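Long-range contacts in Non-ribosomal peptide synthetase (Methanobrevibacter ruminantium, PDB 6VTJ), which probably carries a peptide on the phosphopantetheine arm of its thiolation domain and releases it reductively through a Rossmann-type reductase domain: residues A[206-216]-A[244-255]; A[387-395]-A[469-477]. All coordinates share one frame; numbering follows the deposited sequence.

Contact 1 of 2, residues A[206-216]-A[244-255]; sequences LEDEPIDTVIN and FAQTRNNIKYVQ
Val214 and Lys252 meet through their backbones, N of Val214 donating to O of Lys252 at 2.9 Å, and the next link returns from Val254 N to Val214 O at 2.7 Å. Val214 is thus held at both its N and its O by the residues flanking Tyr253, its parallel partner. Further bonds run from Lys252 N to Asp212 O and from Asn216 N to Val254 O, and the strand axes lie only 14° from parallel.

Val214 spreads its branches on one face of the sheet. CG1, anti to the backbone N (chi1 179°), rests 3.8 Å from Tyr253 CE2, while CG2 touches Ile251 CG2 and reaches the edge of the Phe244 ring. Leu206 CB lies 3.8 Å from CE1 of that same ring, and Ile211 CD1 approaches its CZ. Where strand 213-216 ends, Asn216 ND2 donates to a lone pair of Gln255 OE1 at 3.0 Å, nearly straight (167°) and in the plane of both amides. Asn216 OD1 is bound by Thr132 OG1 and, weakly, by a water shared with Tyr253 OH.

On the other face, Thr213 CG2 packs on Val254 CG2. Farther out, Thr213 OG1 bonds to Leu126 O, and Lys252 NZ, its chain bent, reaches Glu125 O. Strand 129-132 pairs along the far side of 213-216. Strands 213-216 and 252-258, joined by helix 229-246, which carries Phe244 near its C-terminal end, form a beta-alpha-beta crossover of the Rossmann fold.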
loop_
_atom_site.group_PDB
_atom_site.type_symbol
_atom_site.label_atom_id
_atom_site.label_comp_id
_atom_site.label_asym_id
_atom_site.label_seq_id
_atom_site.Cartn_x
_atom_site.Cartn_y
_atom_site.Cartn_z
ATOM N N LEU A 206 15.520 -16.286 -16.506
ATOM C CA LEU A 206 14.421 -17.185 -16.184
ATOM C C LEU A 206 13.729 -17.749 -17.412
ATOM O O LEU A 206 12.798 -18.545 -17.270
ATOM C CB LEU A 206 13.386 -16.470 -15.322
ATOM C CG LEU A 206 13.873 -15.879 -14.010
ATOM C CD1 LEU A 206 12.765 -15.030 -13.455
ATOM C CD2 LEU A 206 14.283 -16.977 -13.026
ATOM N N GLU A 207 14.147 -17.362 -18.612
ATOM C CA GLU A 207 13.385 -17.761 -19.787
ATOM C C GLU A 207 13.509 -19.246 -20.109
ATOM O O GLU A 207 12.735 -19.741 -20.932
ATOM C CB GLU A 207 13.813 -16.919 -20.978
ATOM C CG GLU A 207 13.587 -15.438 -20.744
ATOM C CD GLU A 207 13.474 -14.672 -22.043
ATOM O OE1 GLU A 207 13.036 -13.497 -22.017
ATOM O OE2 GLU A 207 13.819 -15.264 -23.090
ATOM N N ASP A 208 14.438 -19.965 -19.480
ATOM C CA ASP A 208 14.584 -21.403 -19.663
ATOM C C ASP A 208 14.251 -22.172 -18.386
ATOM O O ASP A 208 14.799 -23.252 -18.146
ATOM C CB ASP A 208 15.999 -21.740 -20.135
ATOM N N GLU A 209 13.349 -21.600 -17.531
ATOM C CA GLU A 209 12.883 -22.201 -16.285
ATOM C C GLU A 209 11.401 -22.535 -16.391
ATOM O O GLU A 209 10.641 -21.785 -17.016
ATOM C CB GLU A 209 13.093 -21.271 -15.081
ATOM C CG GLU A 209 14.543 -20.910 -14.790
ATOM C CD GLU A 209 15.379 -22.103 -14.375
ATOM O OE1 GLU A 209 14.821 -23.055 -13.786
ATOM O OE2 GLU A 209 16.604 -22.076 -14.633
ATOM N N PRO A 210 10.968 -23.656 -15.805
ATOM C CA PRO A 210 9.545 -24.061 -15.840
ATOM C C PRO A 210 8.666 -23.230 -14.900
ATOM O O PRO A 210 8.280 -23.634 -13.797
ATOM C CB PRO A 210 9.610 -25.534 -15.423
ATOM C CG PRO A 210 10.783 -25.612 -14.534
ATOM C CD PRO A 210 11.800 -24.648 -15.098
ATOM N N ILE A 211 8.324 -22.030 -15.366
ATOM C CA ILE A 211 7.538 -21.066 -14.610
ATOM C C ILE A 211 6.127 -21.020 -15.180
ATOM O O ILE A 211 5.935 -20.776 -16.379
ATOM C CB ILE A 211 8.199 -19.677 -14.620
ATOM C CG1 ILE A 211 9.453 -19.726 -13.741
ATOM C CG2 ILE A 211 7.203 -18.604 -14.131
ATOM C CD1 ILE A 211 10.432 -18.610 -13.968
ATOM N N ASP A 212 5.142 -21.251 -14.316
ATOM C CA ASP A 212 3.738 -21.245 -14.701
ATOM C C ASP A 212 2.982 -20.001 -14.268
ATOM O O ASP A 212 2.058 -19.578 -14.970
ATOM C CB ASP A 212 3.043 -22.478 -14.118
ATOM C CG ASP A 212 3.750 -23.747 -14.504
ATOM O OD1 ASP A 212 3.955 -23.930 -15.720
ATOM O OD2 ASP A 212 4.122 -24.545 -13.613
ATOM N N THR A 213 3.341 -19.404 -13.133
ATOM C CA THR A 213 2.625 -18.245 -12.616
ATOM C C THR A 213 3.613 -17.235 -12.061
ATOM O O THR A 213 4.451 -17.599 -11.237
ATOM C CB THR A 213 1.658 -18.630 -11.502
ATOM O OG1 THR A 213 0.811 -19.717 -11.910
ATOM C CG2 THR A 213 0.820 -17.416 -11.110
ATOM N N VAL A 214 3.501 -15.976 -12.483
ATOM C CA VAL A 214 4.204 -14.877 -11.830
ATOM C C VAL A 214 3.262 -14.261 -10.803
ATOM O O VAL A 214 2.109 -13.982 -11.113
ATOM C CB VAL A 214 4.667 -13.825 -12.845
ATOM C CG1 VAL A 214 5.376 -12.698 -12.112
ATOM C CG2 VAL A 214 5.587 -14.449 -13.890
ATOM N N ILE A 215 3.724 -14.114 -9.572
ATOM C CA ILE A 215 3.021 -13.346 -8.548
ATOM C C ILE A 215 3.876 -12.129 -8.221
ATOM O O ILE A 215 4.979 -12.252 -7.662
ATOM C CB ILE A 215 2.716 -14.186 -7.303
ATOM C CG1 ILE A 215 1.969 -15.467 -7.723
ATOM C CG2 ILE A 215 1.887 -13.369 -6.335
ATOM C CD1 ILE A 215 1.348 -16.251 -6.577
ATOM N N ASN A 216 3.369 -10.947 -8.594
ATOM C CA ASN A 216 4.104 -9.692 -8.470
ATOM C C ASN A 216 3.600 -8.946 -7.246
ATOM O O ASN A 216 2.606 -8.208 -7.298
ATOM C CB ASN A 216 3.974 -8.833 -9.718
ATOM C CG ASN A 216 4.968 -7.690 -9.696
ATOM O OD1 ASN A 216 6.176 -7.921 -9.705
ATOM N ND2 ASN A 216 4.476 -6.467 -9.588
ATOM N N PHE A 244 8.096 -10.389 -19.773
ATOM C CA PHE A 244 8.595 -11.724 -19.490
ATOM C C PHE A 244 7.494 -12.763 -19.649
ATOM O O PHE A 244 7.697 -13.803 -20.284
ATOM C CB PHE A 244 9.181 -11.810 -18.089
ATOM C CG PHE A 244 9.439 -13.222 -17.663
ATOM C CD1 PHE A 244 10.507 -13.926 -18.196
ATOM C CD2 PHE A 244 8.570 -13.876 -16.790
ATOM C CE1 PHE A 244 10.736 -15.246 -17.826
ATOM C CE2 PHE A 244 8.786 -15.188 -16.422
ATOM C CZ PHE A 244 9.872 -15.876 -16.939
ATOM N N ALA A 245 6.318 -12.503 -19.072
ATOM C CA ALA A 245 5.222 -13.464 -19.175
ATOM C C ALA A 245 4.801 -13.688 -20.623
ATOM O O ALA A 245 4.407 -14.801 -20.992
ATOM C CB ALA A 245 4.027 -12.987 -18.349
ATOM N N GLN A 246 4.889 -12.649 -21.453
ATOM C CA GLN A 246 4.438 -12.738 -22.834
ATOM C C GLN A 246 5.402 -13.515 -23.714
ATOM O O GLN A 246 4.973 -14.073 -24.731
ATOM C CB GLN A 246 4.218 -11.337 -23.412
ATOM C CG GLN A 246 2.832 -10.761 -23.087
ATOM C CD GLN A 246 2.808 -9.245 -23.095
ATOM O OE1 GLN A 246 3.827 -8.596 -22.846
ATOM N NE2 GLN A 246 1.643 -8.668 -23.380
ATOM N N THR A 247 6.683 -13.584 -23.338
ATOM C CA THR A 247 7.610 -14.404 -24.117
ATOM C C THR A 247 7.189 -15.869 -24.216
ATOM O O THR A 247 7.710 -16.580 -25.078
ATOM C CB THR A 247 9.028 -14.357 -23.543
ATOM O OG1 THR A 247 9.096 -15.163 -22.355
ATOM C CG2 THR A 247 9.452 -12.933 -23.255
ATOM N N ARG A 248 6.296 -16.351 -23.351
ATOM C CA ARG A 248 5.743 -17.696 -23.458
ATOM C C ARG A 248 4.221 -17.623 -23.518
ATOM O O ARG A 248 3.608 -16.618 -23.145
ATOM C CB ARG A 248 6.191 -18.594 -22.290
ATOM C CG ARG A 248 7.699 -18.865 -22.245
ATOM C CD ARG A 248 8.111 -19.699 -21.027
ATOM N N ASN A 249 3.609 -18.700 -24.008
ATOM C CA ASN A 249 2.167 -18.718 -24.234
ATOM C C ASN A 249 1.380 -19.257 -23.046
ATOM O O ASN A 249 0.149 -19.344 -23.129
ATOM C CB ASN A 249 1.831 -19.543 -25.488
ATOM N N ASN A 250 2.048 -19.599 -21.940
ATOM C CA ASN A 250 1.385 -20.311 -20.853
ATOM C C ASN A 250 1.818 -19.815 -19.472
ATOM O O ASN A 250 1.857 -20.600 -18.514
ATOM C CB ASN A 250 1.649 -21.806 -20.967
ATOM C CG ASN A 250 3.124 -22.114 -21.105
ATOM O OD1 ASN A 250 3.911 -21.263 -21.552
ATOM N ND2 ASN A 250 3.514 -23.329 -20.720
ATOM N N ILE A 251 2.136 -18.529 -19.338
ATOM C CA ILE A 251 2.514 -17.955 -18.048
ATOM C C ILE A 251 1.409 -16.995 -17.621
ATOM O O ILE A 251 1.194 -15.958 -18.262
ATOM C CB ILE A 251 3.875 -17.250 -18.103
ATOM C CG1 ILE A 251 4.961 -18.216 -18.583
ATOM C CG2 ILE A 251 4.266 -16.741 -16.727
ATOM C CD1 ILE A 251 6.350 -17.580 -18.726
ATOM N N LYS A 252 0.695 -17.366 -16.559
ATOM C CA LYS A 252 -0.198 -16.461 -15.845
ATOM C C LYS A 252 0.594 -15.336 -15.178
ATOM O O LYS A 252 1.679 -15.565 -14.641
ATOM C CB LYS A 252 -0.923 -17.228 -14.744
ATOM C CG LYS A 252 -2.281 -17.761 -15.025
ATOM C CD LYS A 252 -2.938 -18.161 -13.696
ATOM C CE LYS A 252 -2.050 -19.082 -12.899
ATOM N NZ LYS A 252 -1.779 -20.367 -13.615
ATOM N N TYR A 253 0.020 -14.131 -15.149
ATOM C CA TYR A 253 0.604 -13.003 -14.430
ATOM C C TYR A 253 -0.405 -12.505 -13.396
ATOM O O TYR A 253 -1.464 -11.982 -13.751
ATOM C CB TYR A 253 0.997 -11.881 -15.386
ATOM C CG TYR A 253 1.792 -10.783 -14.706
ATOM C CD1 TYR A 253 1.155 -9.733 -14.057
ATOM C CD2 TYR A 253 3.187 -10.796 -14.712
ATOM C CE1 TYR A 253 1.890 -8.734 -13.426
ATOM C CE2 TYR A 253 3.916 -9.799 -14.093
ATOM C CZ TYR A 253 3.265 -8.779 -13.449
ATOM O OH TYR A 253 3.996 -7.774 -12.839
ATOM N N VAL A 254 -0.073 -12.647 -12.122
ATOM C CA VAL A 254 -0.911 -12.214 -11.018
ATOM C C VAL A 254 -0.279 -10.974 -10.404
ATOM O O VAL A 254 0.801 -11.044 -9.812
ATOM C CB VAL A 254 -1.069 -13.318 -9.977
ATOM C CG1 VAL A 254 -1.929 -12.814 -8.835
ATOM C CG2 VAL A 254 -1.676 -14.559 -10.640
ATOM N N GLN A 255 -0.967 -9.850 -10.523
ATOM C CA GLN A 255 -0.531 -8.583 -9.968
ATOM C C GLN A 255 -1.213 -8.383 -8.619
ATOM O O GLN A 255 -2.436 -8.510 -8.524
ATOM C CB GLN A 255 -0.883 -7.443 -10.936
ATOM C CG GLN A 255 -0.876 -6.023 -10.315
ATOM C CD GLN A 255 0.522 -5.520 -9.994
ATOM O OE1 GLN A 255 1.485 -6.297 -9.957
ATOM N NE2 GLN A 255 0.646 -4.209 -9.782
HETATM O O HOH W 1 -0.932 -20.743 -16.076
HETATM O O HOH W 2 6.827 -7.932 -12.427
#

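Contact 2 of 2, residues A[387-395]-A[469-477]; sequences HCMNNHYIS and WPEADEEYL
Asn390 and Trp469 meet face on: the indole lies over the backbone of Met389 and Asn390, an example of a large ring flattened against a peptide. Asn390 CA sits 3.5 Å from the centroid of the five-membered ring and 17° off its normal, a CH-pi contact, and Asn390 N stands on the same side. At the far end Cys388 SG meets the ring's edge, 3.9 Å from Trp469 CZ2, a sulfur-aromatic contact.

Hydrogen bonding centres on the amide of Asn390. With CG anti to the backbone N (chi1 -161°), ND2 is carried to Pro470 O at 2.9 Å, which lies close to the amide plane. OD1 meanwhile accepts from His392 N at 3.1 Å, an Asx turn; with both ends bonded, the amide's rotation is set. Two waters add bridges, one between Asn391 OD1 and Trp469 N, the other between His392 O and Ala472 N.

The His392 ring has Glu471 CG over one face and Asn391 OD1 over the other, both toward its rim, with its CE1 edge 3.2 Å from Trp469 O. The Glu471 carboxylate stands almost perpendicular to the ring (89°). Apolar contact closes the far end, where Ile394 CD1 meets Leu477 CD1 tip to tip at 4.1 Å and also nears Ala472 CB.

Asp473 caps helix 474-485 by accepting from Tyr476 N. Tyr368 and Val369 of helix 366-376 touch the indole, Ser364 of strand 360-365 binds Asn390 N, and Ile394 pairs with Val361, so the turn between strands 385-388 and 394-395 lies among these elements and the start of the C-terminal helix.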
loop_
_atom_site.group_PDB
_atom_site.type_symbol
_atom_site.label_atom_id
_atom_site.label_comp_id
_atom_site.label_asym_id
_atom_site.label_seq_id
_atom_site.Cartn_x
_atom_site.Cartn_y
_atom_site.Cartn_z
ATOM N N HIS A 387 -11.231 -8.465 -4.901
ATOM C CA HIS A 387 -11.137 -7.585 -3.741
ATOM C C HIS A 387 -10.848 -8.456 -2.520
ATOM O O HIS A 387 -11.755 -8.886 -1.802
ATOM C CB HIS A 387 -12.408 -6.774 -3.594
ATOM C CG HIS A 387 -12.574 -5.753 -4.679
ATOM N ND1 HIS A 387 -13.687 -4.949 -4.791
ATOM C CD2 HIS A 387 -11.751 -5.402 -5.696
ATOM C CE1 HIS A 387 -13.543 -4.149 -5.832
ATOM N NE2 HIS A 387 -12.379 -4.405 -6.399
ATOM N N CYS A 388 -9.563 -8.713 -2.289
ATOM C CA CYS A 388 -9.138 -9.726 -1.334
ATOM C C CYS A 388 -8.802 -9.032 -0.014
ATOM O O CYS A 388 -7.649 -8.698 0.255
ATOM C CB CYS A 388 -7.957 -10.502 -1.904
ATOM S SG CYS A 388 -7.400 -11.884 -0.889
ATOM N N MET A 389 -9.823 -8.828 0.814
ATOM C CA MET A 389 -9.680 -8.164 2.095
ATOM C C MET A 389 -10.734 -8.691 3.055
ATOM O O MET A 389 -11.817 -9.124 2.644
ATOM C CB MET A 389 -9.798 -6.637 1.963
ATOM C CG MET A 389 -11.006 -6.147 1.172
ATOM S SD MET A 389 -10.759 -4.441 0.581
ATOM C CE MET A 389 -11.005 -3.505 2.094
ATOM N N ASN A 390 -10.399 -8.637 4.346
ATOM C CA ASN A 390 -11.265 -9.119 5.413
ATOM C C ASN A 390 -12.618 -8.416 5.405
ATOM O O ASN A 390 -12.697 -7.210 5.657
ATOM C CB ASN A 390 -10.572 -8.934 6.757
ATOM C CG ASN A 390 -11.176 -9.798 7.832
ATOM O OD1 ASN A 390 -12.379 -9.973 7.872
ATOM N ND2 ASN A 390 -10.340 -10.357 8.700
ATOM N N ASN A 391 -13.686 -9.148 5.101
ATOM C CA ASN A 391 -14.992 -8.526 4.956
ATOM C C ASN A 391 -15.666 -8.234 6.295
ATOM O O ASN A 391 -16.682 -7.532 6.315
ATOM C CB ASN A 391 -15.906 -9.390 4.070
ATOM C CG ASN A 391 -16.156 -10.768 4.646
ATOM O OD1 ASN A 391 -15.231 -11.544 4.859
ATOM N ND2 ASN A 391 -17.420 -11.095 4.850
ATOM N N HIS A 392 -15.118 -8.711 7.408
ATOM C CA HIS A 392 -15.673 -8.397 8.731
ATOM C C HIS A 392 -15.016 -7.120 9.270
ATOM O O HIS A 392 -14.114 -7.148 10.117
ATOM C CB HIS A 392 -15.485 -9.593 9.665
ATOM C CG HIS A 392 -16.021 -10.870 9.105
ATOM N ND1 HIS A 392 -15.210 -11.923 8.727
ATOM C CD2 HIS A 392 -17.289 -11.253 8.822
ATOM C CE1 HIS A 392 -15.957 -12.902 8.249
ATOM N NE2 HIS A 392 -17.222 -12.520 8.294
ATOM N N TYR A 393 -15.488 -5.976 8.765
ATOM C CA TYR A 393 -14.922 -4.682 9.138
ATOM C C TYR A 393 -15.166 -4.394 10.614
ATOM O O TYR A 393 -16.205 -4.758 11.173
ATOM C CB TYR A 393 -15.538 -3.542 8.328
ATOM C CG TYR A 393 -15.343 -3.587 6.824
ATOM C CD1 TYR A 393 -14.448 -4.469 6.229
ATOM C CD2 TYR A 393 -16.069 -2.736 6.002
ATOM C CE1 TYR A 393 -14.289 -4.503 4.852
ATOM C CE2 TYR A 393 -15.919 -2.753 4.632
ATOM C CZ TYR A 393 -15.027 -3.637 4.059
ATOM O OH TYR A 393 -14.868 -3.635 2.701
ATOM N N ILE A 394 -14.189 -3.732 11.241
ATOM C CA ILE A 394 -14.306 -3.247 12.605
ATOM C C ILE A 394 -14.222 -1.724 12.569
ATOM O O ILE A 394 -13.894 -1.123 11.546
ATOM C CB ILE A 394 -13.232 -3.845 13.541
ATOM C CG1 ILE A 394 -11.824 -3.498 13.085
ATOM C CG2 ILE A 394 -13.352 -5.341 13.600
ATOM C CD1 ILE A 394 -10.767 -3.992 14.061
ATOM N N SER A 395 -14.538 -1.098 13.696
ATOM C CA SER A 395 -14.402 0.348 13.807
ATOM C C SER A 395 -13.265 0.686 14.756
ATOM O O SER A 395 -12.670 -0.188 15.381
ATOM C CB SER A 395 -15.705 0.986 14.279
ATOM O OG SER A 395 -15.849 0.796 15.665
ATOM N N TRP A 469 -12.887 -15.322 5.927
ATOM C CA TRP A 469 -11.945 -14.492 6.687
ATOM C C TRP A 469 -12.170 -14.662 8.193
ATOM O O TRP A 469 -13.312 -14.673 8.649
ATOM C CB TRP A 469 -12.093 -13.018 6.320
ATOM C CG TRP A 469 -11.502 -12.624 4.974
ATOM C CD1 TRP A 469 -12.163 -12.558 3.777
ATOM C CD2 TRP A 469 -10.149 -12.248 4.706
ATOM N NE1 TRP A 469 -11.299 -12.160 2.784
ATOM C CE2 TRP A 469 -10.060 -11.946 3.337
ATOM C CE3 TRP A 469 -9.001 -12.118 5.497
ATOM C CZ2 TRP A 469 -8.863 -11.535 2.739
ATOM C CZ3 TRP A 469 -7.810 -11.714 4.896
ATOM C CH2 TRP A 469 -7.757 -11.426 3.534
ATOM N N PRO A 470 -11.107 -14.774 8.995
ATOM C CA PRO A 470 -11.296 -14.809 10.446
ATOM C C PRO A 470 -11.587 -13.425 10.981
ATOM O O PRO A 470 -10.993 -12.434 10.550
ATOM C CB PRO A 470 -9.952 -15.323 10.976
ATOM C CG PRO A 470 -8.970 -14.946 9.967
ATOM C CD PRO A 470 -9.686 -14.926 8.620
ATOM N N GLU A 471 -12.480 -13.365 11.959
ATOM C CA GLU A 471 -12.850 -12.090 12.550
ATOM C C GLU A 471 -11.668 -11.482 13.292
ATOM O O GLU A 471 -10.909 -12.177 13.970
ATOM C CB GLU A 471 -14.020 -12.277 13.506
ATOM C CG GLU A 471 -15.288 -12.671 12.799
ATOM C CD GLU A 471 -16.503 -11.937 13.321
ATOM O OE1 GLU A 471 -17.054 -11.095 12.568
ATOM O OE2 GLU A 471 -16.903 -12.211 14.485
ATOM N N ALA A 472 -11.508 -10.171 13.152
ATOM C CA ALA A 472 -10.523 -9.433 13.940
ATOM C C ALA A 472 -11.150 -9.090 15.290
ATOM O O ALA A 472 -11.472 -7.939 15.590
ATOM C CB ALA A 472 -10.057 -8.182 13.205
ATOM N N ASP A 473 -11.359 -10.134 16.099
ATOM C CA ASP A 473 -11.932 -9.973 17.429
ATOM C C ASP A 473 -10.894 -9.431 18.421
ATOM O O ASP A 473 -9.710 -9.232 18.097
ATOM C CB ASP A 473 -12.518 -11.293 17.929
ATOM C CG ASP A 473 -11.527 -12.446 17.864
ATOM O OD1 ASP A 473 -10.303 -12.205 17.827
ATOM O OD2 ASP A 473 -11.974 -13.604 17.826
ATOM N N GLU A 474 -11.356 -9.220 19.662
ATOM C CA GLU A 474 -10.507 -8.628 20.697
ATOM C C GLU A 474 -9.238 -9.445 20.915
ATOM O O GLU A 474 -8.133 -8.884 20.987
ATOM C CB GLU A 474 -11.275 -8.478 22.019
ATOM C CG GLU A 474 -10.484 -7.622 23.024
ATOM C CD GLU A 474 -11.265 -7.186 24.268
ATOM O OE1 GLU A 474 -11.396 -7.987 25.224
ATOM O OE2 GLU A 474 -11.715 -6.019 24.295
ATOM N N GLU A 475 -9.371 -10.773 20.979
ATOM C CA GLU A 475 -8.201 -11.629 21.143
ATOM C C GLU A 475 -7.192 -11.385 20.027
ATOM O O GLU A 475 -5.993 -11.208 20.283
ATOM C CB GLU A 475 -8.622 -13.104 21.199
ATOM C CG GLU A 475 -9.584 -13.445 22.370
ATOM C CD GLU A 475 -11.047 -13.660 21.924
ATOM O OE1 GLU A 475 -11.576 -14.778 22.150
ATOM O OE2 GLU A 475 -11.666 -12.717 21.346
ATOM N N TYR A 476 -7.660 -11.351 18.772
ATOM C CA TYR A 476 -6.718 -11.084 17.694
ATOM C C TYR A 476 -6.067 -9.727 17.896
ATOM O O TYR A 476 -4.833 -9.600 17.823
ATOM C CB TYR A 476 -7.404 -11.158 16.332
ATOM C CG TYR A 476 -6.594 -10.496 15.265
ATOM C CD1 TYR A 476 -5.430 -11.085 14.793
ATOM C CD2 TYR A 476 -6.970 -9.263 14.745
ATOM C CE1 TYR A 476 -4.685 -10.482 13.823
ATOM C CE2 TYR A 476 -6.236 -8.654 13.763
ATOM C CZ TYR A 476 -5.092 -9.262 13.311
ATOM O OH TYR A 476 -4.351 -8.646 12.333
ATOM N N LEU A 477 -6.878 -8.711 18.223
ATOM C CA LEU A 477 -6.315 -7.381 18.421
ATOM C C LEU A 477 -5.317 -7.397 19.572
ATOM O O LEU A 477 -4.262 -6.756 19.496
ATOM C CB LEU A 477 -7.430 -6.350 18.644
ATOM C CG LEU A 477 -8.310 -6.039 17.418
ATOM C CD1 LEU A 477 -9.440 -5.071 17.776
ATOM C CD2 LEU A 477 -7.485 -5.495 16.223
HETATM O O HOH W 3 -15.202 -14.345 4.671
HETATM O O HOH W 4 -13.594 -8.704 12.537
#

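From the N terminus, the chain passes the thiolation domain before reaching contact 1, which closes a loop of 27 residues, of which just over half is helix 229-246. Contact 2 opens later and closes a longer one of 73 residues, bringing the approach to helix 474-485 back to strand 385-388. The two loops are in series, neither nested nor crossed. Their centres lie about 33 Å apart and their nearest atoms about 9 Å, with no touch, yet both reach the same mixed sheet: strand 252-258 pairs with strand 313-322, which in turn pairs with 385-388. One contact thus lies within the Rossmann core, joining two of its strands, while the other ties the chain's C-terminal part to the same sheet.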